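PDB 4B6W: tubulin-specific chaperone, which probably binds alpha-tubulin and microtubule plus ends as tubulin-binding cofactor B, a chaperone whose ubiquitin-like domain makes up this chain. Local coordinates for residues A[24-27]-A[28-31]; A[63-66]-A[67-71]. All coordinates share one frame; numbering follows the deposited sequence.

Contact 1: residues A[24-27]-A[28-31]; sequences AQTI and ESIK
Gln25 lays its side chain over Ser29, its amide nitrogen NE2 donating to the hydroxyl OG at 3.1 Å, at the N-terminus of the helix of a ubiquitin-like (beta-grasp) domain. The bond is nearly straight (163° at the hydrogen), and OG lies close to the amide plane. At its other end the amide is held by Gly22, whose backbone N meets OE1, so both ends fix the rotation of the group. Thr26 is the N-cap. Its OG1 takes the backbone N of Ser29 at 3.1 Å, and chi1 of 60° sets OG1 between its own N and carbonyl carbon, turned toward the first helical turn. The carbonyl of the same residue is gripped twice: Ser29 OG approaches O at 2.7 Å, in the carbonyl plane and on a lone pair, while Ile30 N reaches O at 3.2 Å as a regular helical bond. Ser29 OG thus donates to Thr26 O and accepts from Gln25 NE2, a short chain of hydrogen bonds tying 25-26 to the first helical turn. On the inner side, Ile27 and Ile30 meet obliquely through their CD1 methyls, 3.9 Å apart, and both also pack on Leu47 of strand 45-50 and on Leu67. The backbone closes the turn with Lys31 N donating to Ile27 O at 3.1 Å. Further along, the extended chain of Lys31 carries NZ to Met45 O and Asn63 OD1, running past Ile27 with CE 3.9 Å from CG2.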
# COMPACT_ATOMS: atom_id res chain seq x y z
N ALA A 24 -5.49 -9.38 7.75
CA ALA A 24 -4.67 -9.71 8.90
C ALA A 24 -3.17 -9.40 8.69
O ALA A 24 -2.42 -9.40 9.65
CB ALA A 24 -4.88 -11.20 9.31
N GLN A 25 -2.74 -9.15 7.45
CA GLN A 25 -1.34 -8.83 7.18
C GLN A 25 -0.91 -7.51 7.79
O GLN A 25 -1.61 -6.49 7.70
CB GLN A 25 -1.07 -8.76 5.68
CG GLN A 25 -1.23 -10.09 4.93
CD GLN A 25 -0.60 -10.05 3.54
OE1 GLN A 25 -1.17 -10.57 2.57
NE2 GLN A 25 0.56 -9.44 3.44
N THR A 26 0.27 -7.50 8.37
CA THR A 26 0.84 -6.27 8.89
C THR A 26 1.22 -5.42 7.70
O THR A 26 1.57 -5.96 6.64
CB THR A 26 2.11 -6.55 9.68
OG1 THR A 26 3.05 -7.19 8.79
CG2 THR A 26 1.81 -7.44 10.92
N ILE A 27 1.15 -4.11 7.86
CA ILE A 27 1.63 -3.21 6.81
C ILE A 27 3.08 -3.47 6.45
O ILE A 27 3.46 -3.31 5.30
CB ILE A 27 1.45 -1.72 7.20
CG1 ILE A 27 -0.05 -1.41 7.39
CG2 ILE A 27 2.10 -0.83 6.16
CD1 ILE A 27 -0.91 -1.72 6.16
N GLU A 28 3.89 -3.90 7.40
CA GLU A 28 5.29 -4.22 7.10
C GLU A 28 5.44 -5.38 6.11
O GLU A 28 6.36 -5.37 5.28
CB GLU A 28 6.00 -4.65 8.37
CG GLU A 28 7.44 -5.05 8.21
CD GLU A 28 8.06 -5.44 9.54
OE1 GLU A 28 7.73 -4.77 10.55
OE2 GLU A 28 8.85 -6.43 9.57
N SER A 29 4.59 -6.39 6.25
CA SER A 29 4.66 -7.55 5.37
C SER A 29 4.23 -7.12 3.97
O SER A 29 4.81 -7.56 2.99
CB SER A 29 3.77 -8.69 5.89
OG SER A 29 2.39 -8.39 5.72
N ILE A 30 3.27 -6.19 3.90
CA ILE A 30 2.77 -5.68 2.61
C ILE A 30 3.85 -4.90 1.86
O ILE A 30 4.00 -5.08 0.65
CB ILE A 30 1.50 -4.81 2.79
CG1 ILE A 30 0.33 -5.66 3.27
CG2 ILE A 30 1.12 -4.06 1.51
CD1 ILE A 30 -0.83 -4.83 3.77
N LYS A 31 4.60 -4.08 2.57
CA LYS A 31 5.73 -3.34 1.98
C LYS A 31 6.78 -4.27 1.35
O LYS A 31 7.43 -3.92 0.35
CB LYS A 31 6.40 -2.46 3.03
CG LYS A 31 5.57 -1.28 3.51
CD LYS A 31 6.34 -0.34 4.47
CE LYS A 31 5.40 0.78 4.98
NZ LYS A 31 6.08 1.84 5.83

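Contact 2: residues A[63-66]-A[67-71]; sequences NDKQ and LGYYQ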
# COMPACT_ATOMS: atom_id res chain seq x y z
N ASN A 63 3.66 0.49 10.17
CA ASN A 63 4.21 -0.84 9.92
C ASN A 63 3.71 -1.96 10.83
O ASN A 63 3.58 -3.08 10.37
CB ASN A 63 5.73 -0.82 10.03
CG ASN A 63 6.38 -0.14 8.87
OD1 ASN A 63 5.73 0.14 7.88
ND2 ASN A 63 7.67 0.13 8.98
N ASP A 64 3.46 -1.66 12.10
CA ASP A 64 3.06 -2.70 13.07
C ASP A 64 1.56 -2.99 13.10
O ASP A 64 1.14 -3.89 13.83
CB ASP A 64 3.57 -2.38 14.49
CG ASP A 64 2.85 -1.22 15.17
OD1 ASP A 64 2.44 -0.24 14.49
OD2 ASP A 64 2.72 -1.27 16.42
N LYS A 65 0.77 -2.23 12.35
CA LYS A 65 -0.66 -2.44 12.28
C LYS A 65 -1.02 -3.32 11.08
O LYS A 65 -0.27 -3.44 10.13
CB LYS A 65 -1.40 -1.10 12.13
CG LYS A 65 -1.33 -0.18 13.32
CD LYS A 65 -2.02 -0.79 14.49
CE LYS A 65 -2.30 0.22 15.58
NZ LYS A 65 -2.59 -0.53 16.86
N GLN A 66 -2.21 -3.88 11.13
CA GLN A 66 -2.70 -4.75 10.10
C GLN A 66 -3.51 -3.94 9.13
O GLN A 66 -4.05 -2.90 9.48
CB GLN A 66 -3.56 -5.84 10.72
CG GLN A 66 -2.74 -6.85 11.50
CD GLN A 66 -3.60 -7.69 12.42
OE1 GLN A 66 -4.44 -7.15 13.14
NE2 GLN A 66 -3.39 -9.01 12.42
N LEU A 67 -3.61 -4.42 7.90
CA LEU A 67 -4.36 -3.70 6.87
C LEU A 67 -5.84 -3.47 7.27
O LEU A 67 -6.43 -2.42 6.98
CB LEU A 67 -4.21 -4.44 5.53
CG LEU A 67 -4.80 -3.83 4.26
CD1 LEU A 67 -4.23 -2.42 3.96
CD2 LEU A 67 -4.56 -4.77 3.07
N GLY A 68 -6.44 -4.45 7.93
CA GLY A 68 -7.82 -4.36 8.37
C GLY A 68 -8.12 -3.33 9.46
O GLY A 68 -9.28 -2.91 9.62
N TYR A 69 -7.06 -2.91 10.17
CA TYR A 69 -7.13 -1.80 11.12
C TYR A 69 -7.59 -0.56 10.40
O TYR A 69 -8.36 0.21 10.91
CB TYR A 69 -5.75 -1.55 11.74
CG TYR A 69 -5.72 -0.45 12.77
CD1 TYR A 69 -6.22 -0.66 14.04
CD2 TYR A 69 -5.18 0.79 12.48
CE1 TYR A 69 -6.19 0.32 14.99
CE2 TYR A 69 -5.15 1.81 13.43
CZ TYR A 69 -5.66 1.55 14.69
OH TYR A 69 -5.65 2.53 15.67
N TYR A 70 -7.12 -0.39 9.17
CA TYR A 70 -7.44 0.79 8.37
C TYR A 70 -8.73 0.68 7.55
O TYR A 70 -9.04 1.55 6.74
CB TYR A 70 -6.23 1.13 7.49
CG TYR A 70 -5.05 1.53 8.34
CD1 TYR A 70 -5.06 2.73 9.01
CD2 TYR A 70 -3.96 0.69 8.51
CE1 TYR A 70 -4.00 3.11 9.84
CE2 TYR A 70 -2.90 1.05 9.30
CZ TYR A 70 -2.93 2.27 9.97
OH TYR A 70 -1.90 2.67 10.77
N GLN A 71 -9.51 -0.38 7.79
CA GLN A 71 -10.82 -0.57 7.16
C GLN A 71 -10.68 -0.65 5.64
O GLN A 71 -11.55 -0.20 4.90
CB GLN A 71 -11.82 0.51 7.61
CG GLN A 71 -12.00 0.61 9.12
CD GLN A 71 -12.90 1.78 9.57
OE1 GLN A 71 -12.53 2.99 9.45
NE2 GLN A 71 -14.07 1.43 10.13
O HOH W 1 -4.22 2.03 18.44
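Lys65 reaches across to both tyrosines of the 3-10 turn at 67-70. Its CB sits 3.9 Å from CE2 of Tyr70, and its CG is equally near the hydroxyl of that ring. A bend at chi2 (-65°) then turns the remainder of the chain over one face of Tyr69. There CE stands 3.9 Å from the centroid of the Tyr69 ring in a CH-pi contact, displaced toward the rim on the CZ side. Farther out, NZ lies 4.5 Å from that centroid and 26° off the ring normal, a cation-pi interaction made by the end of the same chain. One water bridges the two ends, hydrogen-bonded to Tyr69 OH and only weakly to Lys65 NZ. Next comes Gln66, whose carbonyl O accepts from Tyr69 N at 3.1 Å. That bond is bent, 139° at the hydrogen. The i to i+3 spacing is that of a 3-10 turn, which the bond from Tyr70 N to Leu67 O continues at 3.1 Å. The two rings pack against each other as well: CD2 of Tyr69 lies 3.6 Å above the plane of the Tyr70 ring, over its centre, and the OH of Tyr70 bonds to Ala62 N. The turn belongs to the connection between strands 56-58 and 77-82 of the ubiquitin-like domain. Here Leu67 turns inward onto Ile27 and Ile30 of helix 27-35, while Lys65 and Tyr69 lie on the outer side.

In the fold
Contact 1 is partly buried and caps the start of helix 27-35, whereas contact 2 lies at the surface in the connection from strand 56-58 to strand 77-82. Their centres are 8 Å apart, and the two stretches run side by side: Ile27 N to Lys65 O measures 2.8 Å and Gln25 O to Leu67 N 2.9 Å, both probable backbone hydrogen bonds. Gln66 adds a side-chain bond from NE2 to Ala24 O. The chemistry follows position. A threonine N-cap and a glutamine-serine hydrogen bond sit beside isoleucines facing the core in 24-31, while a lysine over an aromatic face marks 63-71.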